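Local coordinates for protein prolyl oligopeptidase (Novosphingobium capsulatum, PDB 1YR2) that probably hydrolyses peptide bonds on the carboxyl side of proline, and more slowly alanine, in oligopeptides, as a serine endopeptidase of the S9A family, at residues A[399-404]-A[435-440]; A[375-380]-A[410-415]. All coordinates share one frame; numbering follows the deposited sequence.

Interaction 1: residues A[399-404]-A[435-440]; sequences GAVSLP and LALDPA
Val401 and Leu437 meet across a seam between two neighbouring blades of the beta-propeller domain, a fold in which four-stranded antiparallel sheets pack face to face around a central axis. The segment 399-404 leaves the last strand of one blade, 397-400, and starts the link to the first strand of the next, 408-413; the segment 435-440 ends the third strand of that next blade, 433-438.

What joins the two segments is wholly apolar. Val401 CG1 rests on Leu437 CD1 at 3.9 Å; the two side chains cross at about a right angle and meet through one methyl each. With CG1 anti to the backbone N (chi1 174°), Val401 sends this branch to the Leu437 methyl. At the other end of the contact Pro404 and Leu435 reach toward each other, with Leu435 CD1 lying 3.7 Å from Pro404 CD and 3.9 Å from Pro404 CG. The leucine methyl thus sits against these two carbons of the proline. Val401, Leu435 and Leu437 are buried, whereas Pro404 lies at the exposed border.

The backbone bonds of the link go to other parts of the two blades. Val401 keeps one to Val388 of its own blade; one residue on, Ser402 pairs with Ala442 and its carbonyl accepts from Thr444 OG1, so the link changes blades within two residues.

Past Leu437 the strand closes with an Asx turn: Ala440 N donates to Asp438 OD1 at 3.1 Å, reaching that oxygen from above the carboxylate plane.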
loop_
_atom_site.group_PDB
_atom_site.type_symbol
_atom_site.label_atom_id
_atom_site.label_comp_id
_atom_site.label_asym_id
_atom_site.label_seq_id
_atom_site.Cartn_x
_atom_site.Cartn_y
_atom_site.Cartn_z
ATOM N N GLY A 399 6.631 -16.437 -20.934
ATOM C CA GLY A 399 5.563 -16.862 -20.053
ATOM C C GLY A 399 5.428 -16.030 -18.774
ATOM O O GLY A 399 6.118 -15.022 -18.583
ATOM N N ALA A 400 4.532 -16.454 -17.894
ATOM C CA ALA A 400 4.306 -15.771 -16.617
ATOM C C ALA A 400 5.070 -16.491 -15.511
ATOM O O ALA A 400 5.246 -17.727 -15.552
ATOM C CB ALA A 400 2.824 -15.765 -16.281
ATOM N N VAL A 401 5.495 -15.724 -14.505
ATOM C CA VAL A 401 6.048 -16.290 -13.289
ATOM C C VAL A 401 4.927 -16.955 -12.493
ATOM O O VAL A 401 3.892 -16.350 -12.260
ATOM C CB VAL A 401 6.731 -15.207 -12.392
ATOM C CG1 VAL A 401 7.177 -15.804 -11.055
ATOM C CG2 VAL A 401 7.941 -14.608 -13.082
ATOM N N SER A 402 5.145 -18.202 -12.071
ATOM C CA SER A 402 4.243 -18.896 -11.164
ATOM C C SER A 402 4.354 -18.272 -9.756
ATOM O O SER A 402 5.445 -18.180 -9.217
ATOM C CB SER A 402 4.573 -20.409 -11.137
ATOM O OG SER A 402 5.911 -20.601 -10.602
ATOM N N LEU A 403 3.239 -17.812 -9.195
ATOM C CA LEU A 403 3.170 -17.261 -7.848
ATOM C C LEU A 403 2.366 -18.199 -6.931
ATOM O O LEU A 403 1.585 -18.997 -7.451
ATOM C CB LEU A 403 2.489 -15.886 -7.917
ATOM C CG LEU A 403 3.146 -14.770 -8.732
ATOM C CD1 LEU A 403 2.242 -13.572 -8.753
ATOM C CD2 LEU A 403 4.484 -14.439 -8.163
ATOM N N PRO A 404 2.515 -18.117 -5.606
ATOM C CA PRO A 404 1.820 -19.034 -4.689
ATOM C C PRO A 404 0.294 -18.936 -4.771
ATOM O O PRO A 404 -0.387 -19.916 -4.482
ATOM C CB PRO A 404 2.296 -18.592 -3.282
ATOM C CG PRO A 404 3.391 -17.737 -3.446
ATOM C CD PRO A 404 3.370 -17.193 -4.855
ATOM N N LEU A 435 10.222 -14.730 -1.865
ATOM C CA LEU A 435 10.265 -15.992 -2.595
ATOM C C LEU A 435 11.546 -16.124 -3.395
ATOM O O LEU A 435 12.043 -15.131 -3.941
ATOM C CB LEU A 435 9.110 -16.055 -3.600
ATOM C CG LEU A 435 7.708 -15.880 -3.007
ATOM C CD1 LEU A 435 6.706 -15.852 -4.205
ATOM C CD2 LEU A 435 7.377 -16.959 -1.996
ATOM N N ALA A 436 12.031 -17.353 -3.561
ATOM C CA ALA A 436 13.169 -17.588 -4.438
ATOM C C ALA A 436 12.569 -17.747 -5.832
ATOM O O ALA A 436 11.500 -18.354 -5.988
ATOM C CB ALA A 436 13.940 -18.852 -4.034
ATOM N N LEU A 437 13.202 -17.119 -6.810
ATOM C CA LEU A 437 12.789 -17.168 -8.200
ATOM C C LEU A 437 13.906 -17.790 -9.005
ATOM O O LEU A 437 15.024 -17.346 -8.936
ATOM C CB LEU A 437 12.499 -15.747 -8.705
ATOM C CG LEU A 437 12.323 -15.549 -10.194
ATOM C CD1 LEU A 437 11.063 -16.226 -10.670
ATOM C CD2 LEU A 437 12.340 -14.035 -10.494
ATOM N N ASP A 438 13.605 -18.834 -9.768
ATOM C CA ASP A 438 14.560 -19.396 -10.719
ATOM C C ASP A 438 14.256 -18.729 -12.043
ATOM O O ASP A 438 13.232 -18.977 -12.658
ATOM C CB ASP A 438 14.369 -20.902 -10.833
ATOM C CG ASP A 438 15.352 -21.543 -11.813
ATOM O OD1 ASP A 438 16.030 -20.823 -12.561
ATOM O OD2 ASP A 438 15.474 -22.762 -11.903
ATOM N N PRO A 439 15.110 -17.835 -12.483
ATOM C CA PRO A 439 14.775 -17.038 -13.662
ATOM C C PRO A 439 14.737 -17.872 -14.932
ATOM O O PRO A 439 13.964 -17.506 -15.792
ATOM C CB PRO A 439 15.831 -15.917 -13.639
ATOM C CG PRO A 439 16.932 -16.455 -12.960
ATOM C CD PRO A 439 16.420 -17.476 -11.932
ATOM N N ALA A 440 15.443 -19.000 -15.010
ATOM C CA ALA A 440 15.429 -19.852 -16.216
ATOM C C ALA A 440 14.105 -20.572 -16.394
ATOM O O ALA A 440 13.740 -20.902 -17.497
ATOM C CB ALA A 440 16.570 -20.887 -16.143
#

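Interaction 2: residues A[375-380]-A[410-415]; sequences RLFASY and SGLSGR
Against the aromatic side chain of Phe377 leans Leu412, joining the facing sheets of adjacent propeller blades. Strand 375-382 is the second of its four-stranded blade, while 408-413 opens the following one. The two run in opposite directions, yet they belong to different sheets: the CA atoms of Phe377 and Leu412 stand 8.1 Å apart, a spacing set by side chains lying between the backbones.

The apolar part is a loose fit of a leucine against a phenylalanine. Leu412 CG, anti to the backbone N (chi1 -174°), carries the branched end across the gap, where Leu412 CD1 comes to 4.2 Å from Phe377 CB. Leu412 CD2 approaches the aromatic ring obliquely, 4.3 Å from Phe377 CD2. Within its own blade the phenylalanine is held by a backbone bond to Gly370 and packs on Ala390; Val401 and Pro439 also touch this buried residue.

Toward the other end the neighbours become polar without bonding. Ser379 leans toward the other segment, with Ser379 OG 4.3 Å from Ser410 O, too long for a hydrogen bond, so the two are only neighbours.

Polar anchoring of the second segment is directed instead at the blade on its other flank and at its own turn. Arg415 NH2 forms a salt bridge with Asp418 OD2, and OG of the buried Ser413 is hydrogen-bonded to Pro114 O of strand 110-117.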
loop_
_atom_site.group_PDB
_atom_site.type_symbol
_atom_site.label_atom_id
_atom_site.label_comp_id
_atom_site.label_asym_id
_atom_site.label_seq_id
_atom_site.Cartn_x
_atom_site.Cartn_y
_atom_site.Cartn_z
ATOM N N ARG A 375 16.972 -12.756 -18.332
ATOM C CA ARG A 375 15.596 -12.380 -18.584
ATOM C C ARG A 375 15.157 -11.087 -17.929
ATOM O O ARG A 375 15.690 -10.629 -16.877
ATOM C CB ARG A 375 14.694 -13.506 -18.116
ATOM C CG ARG A 375 14.673 -14.692 -19.017
ATOM C CD ARG A 375 13.882 -15.832 -18.450
ATOM N NE ARG A 375 13.593 -16.860 -19.448
ATOM C CZ ARG A 375 12.809 -17.917 -19.205
ATOM N NH1 ARG A 375 12.258 -18.119 -17.999
ATOM N NH2 ARG A 375 12.529 -18.755 -20.169
ATOM N N LEU A 376 14.149 -10.488 -18.551
ATOM C CA LEU A 376 13.395 -9.393 -17.972
ATOM C C LEU A 376 12.210 -9.951 -17.222
ATOM O O LEU A 376 11.544 -10.844 -17.713
ATOM C CB LEU A 376 12.837 -8.470 -19.058
ATOM C CG LEU A 376 13.810 -7.630 -19.858
ATOM C CD1 LEU A 376 13.206 -7.264 -21.202
ATOM C CD2 LEU A 376 14.135 -6.352 -19.031
ATOM N N PHE A 377 11.965 -9.423 -16.043
ATOM C CA PHE A 377 10.761 -9.751 -15.252
ATOM C C PHE A 377 9.952 -8.475 -15.043
ATOM O O PHE A 377 10.390 -7.532 -14.342
ATOM C CB PHE A 377 11.155 -10.431 -13.935
ATOM C CG PHE A 377 11.780 -11.761 -14.148
ATOM C CD1 PHE A 377 10.982 -12.891 -14.373
ATOM C CD2 PHE A 377 13.146 -11.851 -14.321
ATOM C CE1 PHE A 377 11.553 -14.124 -14.642
ATOM C CE2 PHE A 377 13.739 -13.045 -14.602
ATOM C CZ PHE A 377 12.949 -14.208 -14.778
ATOM N N ALA A 378 8.740 -8.467 -15.570
ATOM C CA ALA A 378 7.907 -7.251 -15.673
ATOM C C ALA A 378 6.672 -7.445 -14.806
ATOM O O ALA A 378 5.914 -8.372 -15.046
ATOM C CB ALA A 378 7.499 -7.020 -17.111
ATOM N N SER A 379 6.527 -6.617 -13.758
ATOM C CA SER A 379 5.400 -6.679 -12.864
ATOM C C SER A 379 4.259 -5.745 -13.301
ATOM O O SER A 379 4.380 -4.513 -13.259
ATOM C CB SER A 379 5.852 -6.340 -11.433
ATOM O OG SER A 379 6.725 -7.347 -11.008
ATOM N N TYR A 380 3.163 -6.363 -13.706
ATOM C CA TYR A 380 2.015 -5.695 -14.209
ATOM C C TYR A 380 0.883 -5.746 -13.206
ATOM O O TYR A 380 0.800 -6.682 -12.357
ATOM C CB TYR A 380 1.516 -6.361 -15.512
ATOM C CG TYR A 380 2.369 -6.113 -16.725
ATOM C CD1 TYR A 380 2.229 -4.965 -17.482
ATOM C CD2 TYR A 380 3.309 -7.059 -17.113
ATOM C CE1 TYR A 380 3.014 -4.767 -18.624
ATOM C CE2 TYR A 380 4.088 -6.867 -18.174
ATOM C CZ TYR A 380 3.932 -5.746 -18.976
ATOM O OH TYR A 380 4.760 -5.620 -20.099
ATOM N N SER A 410 6.068 -7.059 -5.158
ATOM C CA SER A 410 6.847 -5.836 -5.090
ATOM C C SER A 410 8.136 -6.096 -5.824
ATOM O O SER A 410 8.136 -6.373 -7.029
ATOM C CB SER A 410 7.020 -5.416 -3.655
ATOM O OG SER A 410 5.722 -5.339 -3.094
ATOM N N GLY A 411 9.230 -5.965 -5.161
ATOM C CA GLY A 411 10.472 -5.908 -5.862
ATOM C C GLY A 411 10.999 -7.266 -6.320
ATOM O O GLY A 411 10.500 -8.368 -5.944
ATOM N N LEU A 412 12.038 -7.150 -7.088
ATOM C CA LEU A 412 12.825 -8.264 -7.569
ATOM C C LEU A 412 14.273 -7.969 -7.190
ATOM O O LEU A 412 14.692 -6.807 -7.214
ATOM C CB LEU A 412 12.731 -8.332 -9.063
ATOM C CG LEU A 412 13.397 -9.541 -9.723
ATOM C CD1 LEU A 412 12.359 -10.603 -9.914
ATOM C CD2 LEU A 412 14.042 -9.184 -11.036
ATOM N N SER A 413 15.015 -8.994 -6.803
ATOM C CA SER A 413 16.440 -8.868 -6.666
ATOM C C SER A 413 17.079 -10.018 -7.431
ATOM O O SER A 413 16.494 -11.106 -7.618
ATOM C CB SER A 413 16.868 -8.801 -5.202
ATOM O OG SER A 413 16.709 -10.018 -4.475
ATOM N N GLY A 414 18.255 -9.720 -7.944
ATOM C CA GLY A 414 18.999 -10.656 -8.766
ATOM C C GLY A 414 19.848 -9.837 -9.724
ATOM O O GLY A 414 19.788 -8.614 -9.750
ATOM N N ARG A 415 20.694 -10.530 -10.442
ATOM C CA ARG A 415 21.664 -9.907 -11.324
ATOM C C ARG A 415 21.673 -10.699 -12.649
ATOM O O ARG A 415 21.448 -11.919 -12.669
ATOM C CB ARG A 415 23.053 -10.032 -10.688
ATOM C CG ARG A 415 23.311 -9.173 -9.492
ATOM C CD ARG A 415 24.714 -9.398 -8.919
ATOM N NE ARG A 415 24.935 -10.800 -8.510
ATOM C CZ ARG A 415 26.146 -11.344 -8.299
ATOM N NH1 ARG A 415 27.248 -10.608 -8.456
ATOM N NH2 ARG A 415 26.276 -12.618 -7.922
#

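How the interactions relate
Interactions 1 and 2 join the same two blades, and their segments alternate along the chain, with centres about 10 Å apart. Interaction 1 is the more buried, uniting the link between the blades with the third strand of the later one; interaction 2 joins the second strand of one to the first of the other and is partly buried. Both rest mainly on apolar side chains; interaction 2 adds an aromatic ring and a non-bonded serine pair. They adjoin in one apolar layer: Leu437 CD2 lies 3.5 Å from Leu412 CD1, and Pro439 CB 3.5 Å from Phe377 CZ. At the margin, Arg375 NH1 adds a weak hydrogen bond to Pro439 O.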